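Local coordinates for inositol monophosphatase (Zymomonas mobilis, PDB 4N81), which probably acts as a magnesium-dependent phosphatase of the inositol monophosphatase superfamily, removing phosphate from small phosphorylated substrates, at residues A[10-15]-A[56-61]; A[63-68]-A[79-84]; A[83-88]-A[103-108]; A[116-121]-A[212-217]. One frame throughout, in Å; residues are numbered along the deposited sequence.

Contact 1: residues A[10-15]-A[56-61]; sequences IRLAHR and AILEQE
L12 meets I57 and L58 where two antiparallel helices pack side by side in the inositol monophosphatase fold. The pair is helix 7-24 and helix 42-61, which lie together over one face of the large mixed sheet. The short segments run 154° apart in direction, with their axes 11.3 Å from each other at closest approach. L12 carries the apolar part. Its CG stands anti to the backbone N (chi1 -178°), and the two methyls divide the work. CD1 touches I57 CG2 at 3.8 Å, the two side chains sliding past each other in opposite directions. CD2 touches L58 CD2 at 3.9 Å. On the sheet side, L12 and L58 both rest on W83 of strand 81-86, and L58 also reaches L85. I57 packs back on L16 and V19 of helix 7-24.

Nearer the surface the chemistry changes. R15 bends at chi2 and chi3, and its guanidinium lies with one face over L12 CD1, which sits toward the rim. E61 comes to the edge of the same group. The carboxylate plane is turned 86° from the guanidinium plane, close to perpendicular. The two form a long salt bridge, with R15 NH2 3.6 Å from E61 OE2.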
loop_
_atom_site.group_PDB
_atom_site.type_symbol
_atom_site.label_atom_id
_atom_site.label_comp_id
_atom_site.label_asym_id
_atom_site.label_seq_id
_atom_site.Cartn_x
_atom_site.Cartn_y
_atom_site.Cartn_z
ATOM N N ILE A 10 29.198 1.626 -2.082
ATOM C CA ILE A 10 27.907 2.004 -2.695
ATOM C C ILE A 10 27.721 1.241 -4.004
ATOM O O ILE A 10 26.630 0.730 -4.324
ATOM C CB ILE A 10 27.885 3.509 -2.994
ATOM C CG1 ILE A 10 27.773 4.317 -1.695
ATOM C CG2 ILE A 10 26.696 3.900 -3.872
ATOM C CD1 ILE A 10 28.242 5.779 -1.918
ATOM N N ARG A 11 28.824 1.113 -4.750
ATOM C CA ARG A 11 28.717 0.388 -6.007
ATOM C C ARG A 11 28.374 -1.106 -5.778
ATOM O O ARG A 11 27.508 -1.699 -6.449
ATOM C CB ARG A 11 30.035 0.548 -6.801
ATOM C CG ARG A 11 30.013 -0.154 -8.157
ATOM C CD ARG A 11 31.373 0.077 -8.908
ATOM N NE ARG A 11 31.958 1.380 -8.569
ATOM C CZ ARG A 11 33.105 1.542 -7.906
ATOM N NH1 ARG A 11 33.805 0.476 -7.519
ATOM N NH2 ARG A 11 33.560 2.766 -7.637
ATOM N N LEU A 12 29.022 -1.696 -4.775
ATOM C CA LEU A 12 28.705 -3.076 -4.430
ATOM C C LEU A 12 27.232 -3.170 -3.981
ATOM O O LEU A 12 26.514 -4.092 -4.351
ATOM C CB LEU A 12 29.592 -3.528 -3.261
ATOM C CG LEU A 12 29.434 -4.981 -2.779
ATOM C CD1 LEU A 12 29.520 -5.910 -3.976
ATOM C CD2 LEU A 12 30.508 -5.373 -1.729
ATOM N N ALA A 13 26.764 -2.170 -3.242
ATOM C CA ALA A 13 25.416 -2.243 -2.682
ATOM C C ALA A 13 24.386 -2.239 -3.811
ATOM O O ALA A 13 23.404 -3.016 -3.789
ATOM C CB ALA A 13 25.187 -1.088 -1.702
ATOM N N HIS A 14 24.638 -1.436 -4.839
ATOM C CA HIS A 14 23.766 -1.462 -6.004
ATOM C C HIS A 14 23.797 -2.801 -6.693
ATOM O O HIS A 14 22.752 -3.290 -7.185
ATOM C CB HIS A 14 24.207 -0.400 -7.035
ATOM C CG HIS A 14 23.708 0.980 -6.708
ATOM N ND1 HIS A 14 22.374 1.316 -6.767
ATOM C CD2 HIS A 14 24.357 2.097 -6.295
ATOM C CE1 HIS A 14 22.220 2.582 -6.413
ATOM N NE2 HIS A 14 23.409 3.081 -6.111
ATOM N N ARG A 15 24.988 -3.407 -6.733
ATOM C CA ARG A 15 25.059 -4.736 -7.366
ATOM C C ARG A 15 24.255 -5.788 -6.591
ATOM O O ARG A 15 23.542 -6.615 -7.184
ATOM C CB ARG A 15 26.543 -5.163 -7.555
ATOM C CG ARG A 15 26.737 -6.627 -7.971
ATOM C CD ARG A 15 27.965 -6.858 -8.882
ATOM N NE ARG A 15 29.239 -7.140 -8.207
ATOM C CZ ARG A 15 30.139 -6.211 -7.864
ATOM N NH1 ARG A 15 29.883 -4.918 -8.081
ATOM N NH2 ARG A 15 31.283 -6.564 -7.270
ATOM N N ALA A 56 26.935 -14.767 -1.272
ATOM C CA ALA A 56 28.093 -15.321 -2.011
ATOM C C ALA A 56 28.939 -14.180 -2.550
ATOM O O ALA A 56 30.212 -14.228 -2.519
ATOM C CB ALA A 56 27.640 -16.214 -3.162
ATOM N N ILE A 57 28.237 -13.135 -3.011
ATOM C CA ILE A 57 28.991 -11.981 -3.496
ATOM C C ILE A 57 29.758 -11.300 -2.351
ATOM O O ILE A 57 30.934 -10.939 -2.515
ATOM C CB ILE A 57 28.063 -10.952 -4.188
ATOM C CG1 ILE A 57 27.587 -11.510 -5.524
ATOM C CG2 ILE A 57 28.770 -9.589 -4.379
ATOM C CD1 ILE A 57 26.348 -10.780 -6.051
ATOM N N LEU A 58 29.128 -11.163 -1.178
ATOM C CA LEU A 58 29.845 -10.538 -0.077
ATOM C C LEU A 58 31.053 -11.367 0.383
ATOM O O LEU A 58 32.112 -10.816 0.736
ATOM C CB LEU A 58 28.891 -10.253 1.094
ATOM C CG LEU A 58 27.967 -9.060 0.814
ATOM C CD1 LEU A 58 26.883 -8.987 1.866
ATOM C CD2 LEU A 58 28.765 -7.756 0.812
ATOM N N GLU A 59 30.922 -12.689 0.327
ATOM C CA GLU A 59 32.030 -13.560 0.696
ATOM C C GLU A 59 33.170 -13.417 -0.289
ATOM O O GLU A 59 34.346 -13.471 0.096
ATOM C CB GLU A 59 31.574 -15.016 0.780
ATOM C CG GLU A 59 30.856 -15.349 2.096
ATOM C CD GLU A 59 29.821 -16.465 1.957
ATOM O OE1 GLU A 59 28.971 -16.608 2.876
ATOM O OE2 GLU A 59 29.845 -17.184 0.929
ATOM N N GLN A 60 32.862 -13.192 -1.563
ATOM C CA GLN A 60 33.996 -12.940 -2.461
ATOM C C GLN A 60 34.595 -11.513 -2.405
ATOM O O GLN A 60 35.807 -11.363 -2.440
ATOM C CB GLN A 60 33.688 -13.349 -3.908
ATOM C CG GLN A 60 34.833 -13.056 -4.850
ATOM C CD GLN A 60 34.781 -13.845 -6.149
ATOM O OE1 GLN A 60 33.768 -13.841 -6.853
ATOM N NE2 GLN A 60 35.877 -14.528 -6.473
ATOM N N GLU A 61 33.761 -10.474 -2.352
ATOM C CA GLU A 61 34.243 -9.102 -2.495
ATOM C C GLU A 61 34.518 -8.406 -1.175
ATOM O O GLU A 61 35.229 -7.401 -1.154
ATOM C CB GLU A 61 33.245 -8.232 -3.266
ATOM C CG GLU A 61 32.661 -8.834 -4.502
ATOM C CD GLU A 61 33.615 -8.812 -5.649
ATOM O OE1 GLU A 61 34.698 -8.181 -5.530
ATOM O OE2 GLU A 61 33.280 -9.439 -6.676
#

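Contact 2: residues A[63-68]-A[79-84]; sequences PEDGIF and ARRLWV
D65 reaches across to R81 and W83 where the short edge strand 66-67 pairs in parallel with strand 81-86 of the large mixed sheet. G66 pairs with L82 and I67 with W83. Three backbone bonds join the two segments: G66 N to R81 O, W83 N to G66 O, and F68 N to W83 O. The last is nearly straight at nitrogen (177°) and measures 2.7 Å. G66 leaves room for L82, whose CD2 lies 3.5 Å from G66 CA. A CB on G66 would probably run into that methyl. At the end of the pairing, F68 CB packs on V84 CG2 at 3.6 Å, the two side chains pointing the same way.

The carboxylate of D65 is held by three N-H groups. R81 grips it side-on: NE gives to OD2 at 3.0 Å, and NH2 gives to OD1 at 3.0 Å. The NE bond is almost straight (176°) but comes from above the carboxylate plane. W83 NE1 binds OD1 on the anti side at 2.8 Å, while R81 NH2 takes the syn side. R81 NH1 has a further salt bridge to D9 of helix 7-24. The acid thus ties strand 81-86 to the residue just before strand 66-67. The charge of R81 and the donors on OD1 would probably favour the ionised form of D65, while the NE1 bond is likely to help fix the rotation of the buried indole.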
loop_
_atom_site.group_PDB
_atom_site.type_symbol
_atom_site.label_atom_id
_atom_site.label_comp_id
_atom_site.label_asym_id
_atom_site.label_seq_id
_atom_site.Cartn_x
_atom_site.Cartn_y
_atom_site.Cartn_z
ATOM N N PRO A 63 35.688 -10.036 2.025
ATOM C CA PRO A 63 36.054 -11.168 2.880
ATOM C C PRO A 63 36.209 -10.775 4.335
ATOM O O PRO A 63 35.915 -11.563 5.235
ATOM C CB PRO A 63 37.399 -11.627 2.304
ATOM C CG PRO A 63 37.376 -11.168 0.894
ATOM C CD PRO A 63 36.592 -9.876 0.884
ATOM N N GLU A 64 36.677 -9.558 4.570
ATOM C CA GLU A 64 36.901 -9.113 5.951
ATOM C C GLU A 64 35.672 -8.524 6.684
ATOM O O GLU A 64 35.734 -8.285 7.903
ATOM C CB GLU A 64 38.078 -8.139 5.991
ATOM C CG GLU A 64 39.296 -8.644 5.199
ATOM C CD GLU A 64 40.382 -7.590 5.075
ATOM O OE1 GLU A 64 40.201 -6.468 5.625
ATOM O OE2 GLU A 64 41.409 -7.880 4.417
ATOM N N ASP A 65 34.583 -8.249 5.954
ATOM C CA ASP A 65 33.368 -7.711 6.576
ATOM C C ASP A 65 32.453 -8.772 7.192
ATOM O O ASP A 65 32.319 -9.862 6.653
ATOM C CB ASP A 65 32.519 -6.885 5.566
ATOM C CG ASP A 65 33.260 -5.672 5.023
ATOM O OD1 ASP A 65 32.745 -5.082 4.049
ATOM O OD2 ASP A 65 34.348 -5.321 5.580
ATOM N N GLY A 66 31.757 -8.417 8.267
ATOM C CA GLY A 66 30.730 -9.278 8.809
ATOM C C GLY A 66 29.451 -9.271 7.971
ATOM O O GLY A 66 29.210 -8.350 7.150
ATOM N N ILE A 67 28.625 -10.301 8.161
ATOM C CA ILE A 67 27.271 -10.296 7.594
ATOM C C ILE A 67 26.358 -10.565 8.771
ATOM O O ILE A 67 26.475 -11.615 9.439
ATOM C CB ILE A 67 27.074 -11.373 6.541
ATOM C CG1 ILE A 67 28.017 -11.118 5.355
ATOM C CG2 ILE A 67 25.578 -11.444 6.118
ATOM C CD1 ILE A 67 28.073 -12.242 4.345
ATOM N N PHE A 68 25.485 -9.595 9.051
ATOM C CA PHE A 68 24.677 -9.587 10.266
ATOM C C PHE A 68 23.768 -10.804 10.275
ATOM O O PHE A 68 23.262 -11.207 9.220
ATOM C CB PHE A 68 23.884 -8.274 10.371
ATOM C CG PHE A 68 22.931 -8.227 11.530
ATOM C CD1 PHE A 68 21.620 -8.680 11.385
ATOM C CD2 PHE A 68 23.338 -7.717 12.766
ATOM C CE1 PHE A 68 20.718 -8.643 12.459
ATOM C CE2 PHE A 68 22.440 -7.666 13.846
ATOM C CZ PHE A 68 21.127 -8.136 13.688
ATOM N N ALA A 79 33.584 -8.099 13.554
ATOM C CA ALA A 79 34.169 -7.070 12.699
ATOM C C ALA A 79 33.550 -5.709 13.005
ATOM O O ALA A 79 32.362 -5.617 13.398
ATOM C CB ALA A 79 34.030 -7.423 11.199
ATOM N N ARG A 80 34.361 -4.664 12.827
ATOM C CA ARG A 80 33.874 -3.296 12.931
ATOM C C ARG A 80 32.783 -3.027 11.886
ATOM O O ARG A 80 31.850 -2.270 12.186
ATOM C CB ARG A 80 35.017 -2.309 12.652
ATOM C CG ARG A 80 35.924 -1.988 13.793
ATOM C CD ARG A 80 36.699 -0.705 13.518
ATOM N NE ARG A 80 35.825 0.468 13.435
ATOM C CZ ARG A 80 35.512 1.129 12.314
ATOM N NH1 ARG A 80 36.006 0.746 11.140
ATOM N NH2 ARG A 80 34.698 2.185 12.369
ATOM N N ARG A 81 32.909 -3.642 10.690
ATOM C CA ARG A 81 32.004 -3.400 9.536
ATOM C C ARG A 81 31.119 -4.630 9.286
ATOM O O ARG A 81 31.639 -5.760 9.146
ATOM C CB ARG A 81 32.804 -3.117 8.239
ATOM C CG ARG A 81 33.646 -1.815 8.250
ATOM C CD ARG A 81 34.690 -1.726 7.100
ATOM N NE ARG A 81 34.217 -2.285 5.828
ATOM C CZ ARG A 81 33.787 -1.582 4.784
ATOM N NH1 ARG A 81 33.757 -0.256 4.818
ATOM N NH2 ARG A 81 33.386 -2.209 3.692
ATOM N N LEU A 82 29.811 -4.421 9.169
ATOM C CA LEU A 82 28.869 -5.532 8.992
ATOM C C LEU A 82 27.880 -5.174 7.895
ATOM O O LEU A 82 27.313 -4.067 7.914
ATOM C CB LEU A 82 28.018 -5.733 10.259
ATOM C CG LEU A 82 28.688 -6.105 11.583
ATOM C CD1 LEU A 82 27.615 -6.256 12.665
ATOM C CD2 LEU A 82 29.461 -7.387 11.413
ATOM N N TRP A 83 27.585 -6.123 7.018
ATOM C CA TRP A 83 26.483 -5.955 6.074
ATOM C C TRP A 83 25.176 -6.524 6.648
ATOM O O TRP A 83 25.177 -7.615 7.241
ATOM C CB TRP A 83 26.826 -6.675 4.769
ATOM C CG TRP A 83 27.966 -5.997 4.053
ATOM C CD1 TRP A 83 29.291 -6.206 4.233
ATOM C CD2 TRP A 83 27.843 -4.946 3.082
ATOM N NE1 TRP A 83 30.028 -5.358 3.414
ATOM C CE2 TRP A 83 29.153 -4.579 2.696
ATOM C CE3 TRP A 83 26.753 -4.279 2.508
ATOM C CZ2 TRP A 83 29.399 -3.583 1.755
ATOM C CZ3 TRP A 83 26.997 -3.294 1.574
ATOM C CH2 TRP A 83 28.314 -2.952 1.209
ATOM N N VAL A 84 24.069 -5.803 6.450
ATOM C CA VAL A 84 22.785 -6.232 6.964
ATOM C C VAL A 84 21.883 -6.353 5.748
ATOM O O VAL A 84 21.731 -5.383 5.032
ATOM C CB VAL A 84 22.216 -5.173 7.946
ATOM C CG1 VAL A 84 20.850 -5.606 8.521
ATOM C CG2 VAL A 84 23.189 -4.936 9.103
#

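Contact 3: residues A[83-88]-A[103-108]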
loop_
_atom_site.group_PDB
_atom_site.type_symbol
_atom_site.label_atom_id
_atom_site.label_comp_id
_atom_site.label_asym_id
_atom_site.label_seq_id
_atom_site.Cartn_x
_atom_site.Cartn_y
_atom_site.Cartn_z
ATOM N N TRP A 83 27.585 -6.123 7.018
ATOM C CA TRP A 83 26.483 -5.955 6.074
ATOM C C TRP A 83 25.176 -6.524 6.648
ATOM O O TRP A 83 25.177 -7.615 7.241
ATOM C CB TRP A 83 26.826 -6.675 4.769
ATOM C CG TRP A 83 27.966 -5.997 4.053
ATOM C CD1 TRP A 83 29.291 -6.206 4.233
ATOM C CD2 TRP A 83 27.843 -4.946 3.082
ATOM N NE1 TRP A 83 30.028 -5.358 3.414
ATOM C CE2 TRP A 83 29.153 -4.579 2.696
ATOM C CE3 TRP A 83 26.753 -4.279 2.508
ATOM C CZ2 TRP A 83 29.399 -3.583 1.755
ATOM C CZ3 TRP A 83 26.997 -3.294 1.574
ATOM C CH2 TRP A 83 28.314 -2.952 1.209
ATOM N N VAL A 84 24.069 -5.803 6.450
ATOM C CA VAL A 84 22.785 -6.232 6.964
ATOM C C VAL A 84 21.883 -6.353 5.748
ATOM O O VAL A 84 21.731 -5.383 5.032
ATOM C CB VAL A 84 22.216 -5.173 7.946
ATOM C CG1 VAL A 84 20.850 -5.606 8.521
ATOM C CG2 VAL A 84 23.189 -4.936 9.103
ATOM N N LEU A 85 21.335 -7.549 5.491
ATOM C CA LEU A 85 20.492 -7.793 4.313
ATOM C C LEU A 85 19.075 -8.187 4.723
ATOM O O LEU A 85 18.892 -9.001 5.625
ATOM C CB LEU A 85 21.074 -8.946 3.501
ATOM C CG LEU A 85 22.580 -8.819 3.231
ATOM C CD1 LEU A 85 23.100 -10.022 2.485
ATOM C CD2 LEU A 85 22.907 -7.549 2.473
ATOM N N ASP A 86 18.074 -7.594 4.087
ATOM C CA ASP A 86 16.721 -8.100 4.178
ATOM C C ASP A 86 16.179 -8.215 2.742
ATOM O O ASP A 86 15.763 -7.194 2.162
ATOM C CB ASP A 86 15.826 -7.166 5.010
ATOM C CG ASP A 86 14.519 -7.862 5.445
ATOM O OD1 ASP A 86 14.406 -9.085 5.190
ATOM O OD2 ASP A 86 13.635 -7.206 6.046
ATOM N N PRO A 87 16.217 -9.421 2.137
ATOM C CA PRO A 87 15.823 -9.481 0.710
ATOM C C PRO A 87 14.408 -8.956 0.439
ATOM O O PRO A 87 14.172 -8.294 -0.563
ATOM C CB PRO A 87 15.823 -11.003 0.433
ATOM C CG PRO A 87 16.966 -11.526 1.372
ATOM C CD PRO A 87 16.809 -10.694 2.633
ATOM N N ILE A 88 13.491 -9.230 1.364
ATOM C CA ILE A 88 12.098 -8.788 1.233
ATOM C C ILE A 88 11.627 -8.231 2.586
ATOM O O ILE A 88 11.138 -8.957 3.442
ATOM C CB ILE A 88 11.170 -9.935 0.763
ATOM C CG1 ILE A 88 11.664 -10.490 -0.603
ATOM C CG2 ILE A 88 9.690 -9.454 0.650
ATOM C CD1 ILE A 88 10.948 -11.783 -1.044
ATOM N N THR A 103 13.830 -4.622 -0.969
ATOM C CA THR A 103 15.069 -5.230 -0.510
ATOM C C THR A 103 15.788 -4.137 0.275
ATOM O O THR A 103 15.947 -3.013 -0.212
ATOM C CB THR A 103 15.911 -5.628 -1.719
ATOM O OG1 THR A 103 15.223 -6.661 -2.445
ATOM C CG2 THR A 103 17.331 -6.135 -1.272
ATOM N N LEU A 104 16.276 -4.466 1.466
ATOM C CA LEU A 104 17.084 -3.516 2.238
ATOM C C LEU A 104 18.505 -4.026 2.298
ATOM O O LEU A 104 18.719 -5.198 2.656
ATOM C CB LEU A 104 16.546 -3.423 3.671
ATOM C CG LEU A 104 15.063 -3.070 3.821
ATOM C CD1 LEU A 104 14.660 -2.889 5.302
ATOM C CD2 LEU A 104 14.818 -1.747 3.065
ATOM N N ILE A 105 19.466 -3.157 1.985
ATOM C CA ILE A 105 20.883 -3.505 2.156
ATOM C C ILE A 105 21.538 -2.386 2.979
ATOM O O ILE A 105 21.385 -1.197 2.664
ATOM C CB ILE A 105 21.539 -3.583 0.765
ATOM C CG1 ILE A 105 20.914 -4.748 -0.039
ATOM C CG2 ILE A 105 23.114 -3.668 0.871
ATOM C CD1 ILE A 105 20.946 -4.552 -1.533
ATOM N N ALA A 106 22.331 -2.735 3.973
ATOM C CA ALA A 106 22.971 -1.683 4.741
ATOM C C ALA A 106 24.389 -2.082 5.062
ATOM O O ALA A 106 24.679 -3.272 5.156
ATOM C CB ALA A 106 22.202 -1.450 6.017
ATOM N N LEU A 107 25.271 -1.082 5.179
ATOM C CA LEU A 107 26.612 -1.288 5.756
ATOM C C LEU A 107 26.616 -0.549 7.102
ATOM O O LEU A 107 26.168 0.605 7.174
ATOM C CB LEU A 107 27.691 -0.671 4.858
ATOM C CG LEU A 107 29.122 -0.711 5.414
ATOM C CD1 LEU A 107 29.533 -2.159 5.764
ATOM C CD2 LEU A 107 30.125 -0.088 4.411
ATOM N N VAL A 108 27.163 -1.207 8.139
ATOM C CA VAL A 108 27.041 -0.757 9.503
ATOM C C VAL A 108 28.463 -0.751 10.067
ATOM O O VAL A 108 29.193 -1.708 9.851
ATOM C CB VAL A 108 26.140 -1.734 10.289
ATOM C CG1 VAL A 108 26.178 -1.432 11.752
ATOM C CG2 VAL A 108 24.710 -1.646 9.795
#
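Strand 81-86 and strand 102-109 run antiparallel, and W83 and L107, V84 and A106, L85 and I105, D86 and L104 face each other in turn. V84 with A106 and D86 with L104 are the hydrogen-bonded pairs, each joined by two backbone N-H to O bonds. W83 with L107 and L85 with I105 are non-hydrogen-bonded pairs. W83, L85, I105 and L107 share one face of the sheet. There L107 CD1 sits over the indole in a CH-pi contact, 4.0 Å from the centroid of the five-membered ring of W83. I105 CG2 comes instead to the edge of the six-membered ring, 4.0 Å from W83 CZ3. On the other face V84 CG2 meets V108 CG2 at 3.7 Å. D86 CB lies 4.0 Å from L104 CB on this same face.

Past the last pair, T103 OG1 donates to P87 O at 2.7 Å. The T103 chi1 of -65° sets OG1 beside the backbone N. A valine here would probably leave P87 O without this donor and loosen the hold on the turn after D86. D86, I88, D89 and D210 are predicted magnesium ligands, so the bond lies close in the chain to the likely metal site. A sulfate ion, probably from the crystallisation liquor, lies near D86.

Helix 42-61 covers W83 and L85 through L58 and M54, and helix 7-24 covers I105 through A17. On the opposite face A106 and L104 pack against A212 and A213, and strand 112-120 continues the sheet beyond strand 102-109.

Contact 4: residues A[116-121]-A[212-217]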
loop_
_atom_site.group_PDB
_atom_site.type_symbol
_atom_site.label_atom_id
_atom_site.label_comp_id
_atom_site.label_asym_id
_atom_site.label_seq_id
_atom_site.Cartn_x
_atom_site.Cartn_y
_atom_site.Cartn_z
ATOM N N GLY A 116 22.756 2.751 3.154
ATOM C CA GLY A 116 21.529 1.978 3.084
ATOM C C GLY A 116 20.910 2.097 1.705
ATOM O O GLY A 116 20.942 3.166 1.098
ATOM N N ILE A 117 20.321 1.013 1.214
ATOM C CA ILE A 117 19.523 1.052 -0.005
ATOM C C ILE A 117 18.174 0.416 0.320
ATOM O O ILE A 117 18.122 -0.644 1.031
ATOM C CB ILE A 117 20.227 0.267 -1.174
ATOM C CG1 ILE A 117 21.428 1.075 -1.708
ATOM C CG2 ILE A 117 19.250 0.013 -2.338
ATOM C CD1 ILE A 117 22.128 0.447 -2.931
ATOM N N ILE A 118 17.105 1.063 -0.167
ATOM C CA ILE A 118 15.794 0.411 -0.291
ATOM C C ILE A 118 15.566 0.219 -1.776
ATOM O O ILE A 118 15.609 1.194 -2.534
ATOM C CB ILE A 118 14.608 1.304 0.198
ATOM C CG1 ILE A 118 14.713 1.629 1.722
ATOM C CG2 ILE A 118 13.274 0.594 -0.086
ATOM C CD1 ILE A 118 13.886 2.948 2.116
ATOM N N ASN A 119 15.267 -1.004 -2.204
ATOM C CA ASN A 119 14.971 -1.201 -3.611
ATOM C C ASN A 119 13.653 -1.904 -3.804
ATOM O O ASN A 119 13.478 -3.014 -3.297
ATOM C CB ASN A 119 16.058 -2.039 -4.293
ATOM C CG ASN A 119 15.860 -2.099 -5.820
ATOM O OD1 ASN A 119 15.920 -1.081 -6.484
ATOM N ND2 ASN A 119 15.594 -3.297 -6.361
ATOM N N GLN A 120 12.764 -1.297 -4.589
ATOM C CA GLN A 120 11.477 -1.932 -4.898
ATOM C C GLN A 120 11.696 -2.489 -6.281
ATOM O O GLN A 120 11.763 -1.733 -7.263
ATOM C CB GLN A 120 10.384 -0.818 -4.932
ATOM C CG GLN A 120 8.992 -1.368 -4.475
ATOM C CD GLN A 120 8.608 -2.627 -5.249
ATOM O OE1 GLN A 120 8.596 -2.628 -6.480
ATOM N NE2 GLN A 120 8.313 -3.695 -4.539
ATOM N N PRO A 121 11.800 -3.839 -6.387
ATOM C CA PRO A 121 12.243 -4.411 -7.665
ATOM C C PRO A 121 11.137 -4.533 -8.694
ATOM O O PRO A 121 11.449 -4.825 -9.854
ATOM C CB PRO A 121 12.772 -5.789 -7.273
ATOM C CG PRO A 121 11.954 -6.151 -5.989
ATOM C CD PRO A 121 11.832 -4.818 -5.276
ATOM N N ALA A 212 18.113 -0.927 9.670
ATOM C CA ALA A 212 19.490 -0.478 9.467
ATOM C C ALA A 212 19.603 0.363 8.195
ATOM O O ALA A 212 20.177 1.452 8.232
ATOM C CB ALA A 212 20.465 -1.700 9.371
ATOM N N ALA A 213 19.057 -0.128 7.074
ATOM C CA ALA A 213 19.208 0.621 5.780
ATOM C C ALA A 213 18.442 1.953 5.820
ATOM O O ALA A 213 18.753 2.890 5.053
ATOM C CB ALA A 213 18.675 -0.230 4.597
ATOM N N LEU A 214 17.377 1.995 6.617
ATOM C CA LEU A 214 16.506 3.173 6.559
ATOM C C LEU A 214 17.163 4.405 7.146
ATOM O O LEU A 214 16.871 5.553 6.731
ATOM C CB LEU A 214 15.222 2.906 7.334
ATOM C CG LEU A 214 14.504 1.593 6.981
ATOM C CD1 LEU A 214 13.343 1.438 7.897
ATOM C CD2 LEU A 214 14.050 1.581 5.505
ATOM N N VAL A 215 17.970 4.183 8.184
ATOM C CA VAL A 215 18.481 5.393 8.871
ATOM C C VAL A 215 19.294 6.404 7.979
ATOM O O VAL A 215 19.007 7.605 7.976
ATOM C CB VAL A 215 19.308 5.002 10.182
ATOM C CG1 VAL A 215 19.808 6.282 10.949
ATOM C CG2 VAL A 215 18.451 4.091 11.124
ATOM N N PRO A 216 20.310 5.933 7.237
ATOM C CA PRO A 216 21.063 6.863 6.372
ATOM C C PRO A 216 20.186 7.515 5.319
ATOM O O PRO A 216 20.437 8.659 4.926
ATOM C CB PRO A 216 22.135 5.964 5.713
ATOM C CG PRO A 216 22.188 4.747 6.551
ATOM C CD PRO A 216 20.848 4.558 7.165
ATOM N N ILE A 217 19.176 6.782 4.852
ATOM C CA ILE A 217 18.314 7.303 3.781
ATOM C C ILE A 217 17.457 8.446 4.323
ATOM O O ILE A 217 17.475 9.552 3.781
ATOM C CB ILE A 217 17.408 6.164 3.234
ATOM C CG1 ILE A 217 18.304 5.169 2.465
ATOM C CG2 ILE A 217 16.192 6.703 2.401
ATOM C CD1 ILE A 217 17.513 3.865 2.079
#
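I118 meets L214 and I217 where strand 112-120 of the large mixed sheet packs against segment 212-217, which runs into helix 214-220. This is a sheet-to-helix contact in the core of the inositol monophosphatase fold. The side chain of I118 crosses both partners at a slant. Its CD1 touches L214 CD2 at 3.7 Å, and its CG1 touches I217 CD1 at 3.6 Å. In I118, CG1 lies anti to the carbonyl carbon (chi1 -63°), and from there the outer branch meets both L214 and I217. An alanine here would probably open a gap beside L214 CD2 and I217 CD1, where CG1 and CD1 had packed.

I217 also touches the strand backbone, with CG1 3.6 Å from G116 O. W127 of strand 125-130 borders both I118 and I217. L214 also touches C187 and Y190 of helix 187-194. Its side chain is about 6 Å from those of D89 and D210, predicted magnesium ligands.

At G116, with no side chain, A213 comes close to the strand. A CB there would probably clash with A213 O. A213 CB rests on I117 O at 3.6 Å. The closest backbone approach is a CA-H...O contact, G116 CA to A213 O at 3.5 Å.

In the fold
Contacts 2, 3 and 4 all reach the large mixed sheet, while contact 1 joins two helices lying on it. Contacts 2 and 3 share strand 81-86, one pairing it in parallel and the other antiparallel. Contact 4 takes up strand 112-120, next in the sheet, and joins it to a helix on the face away from contact 1. Contacts 3 and 4 lie deepest, their centres about 8 Å apart. Contact 1 is only partly buried and ends in a long surface ion pair. Contact 2 is buried but keeps a carboxylate-guanidinium pair. Contact 3 relies on backbone bonds, contact 4 on apolar packing. L58 bridges contacts 1 and 2 through W83.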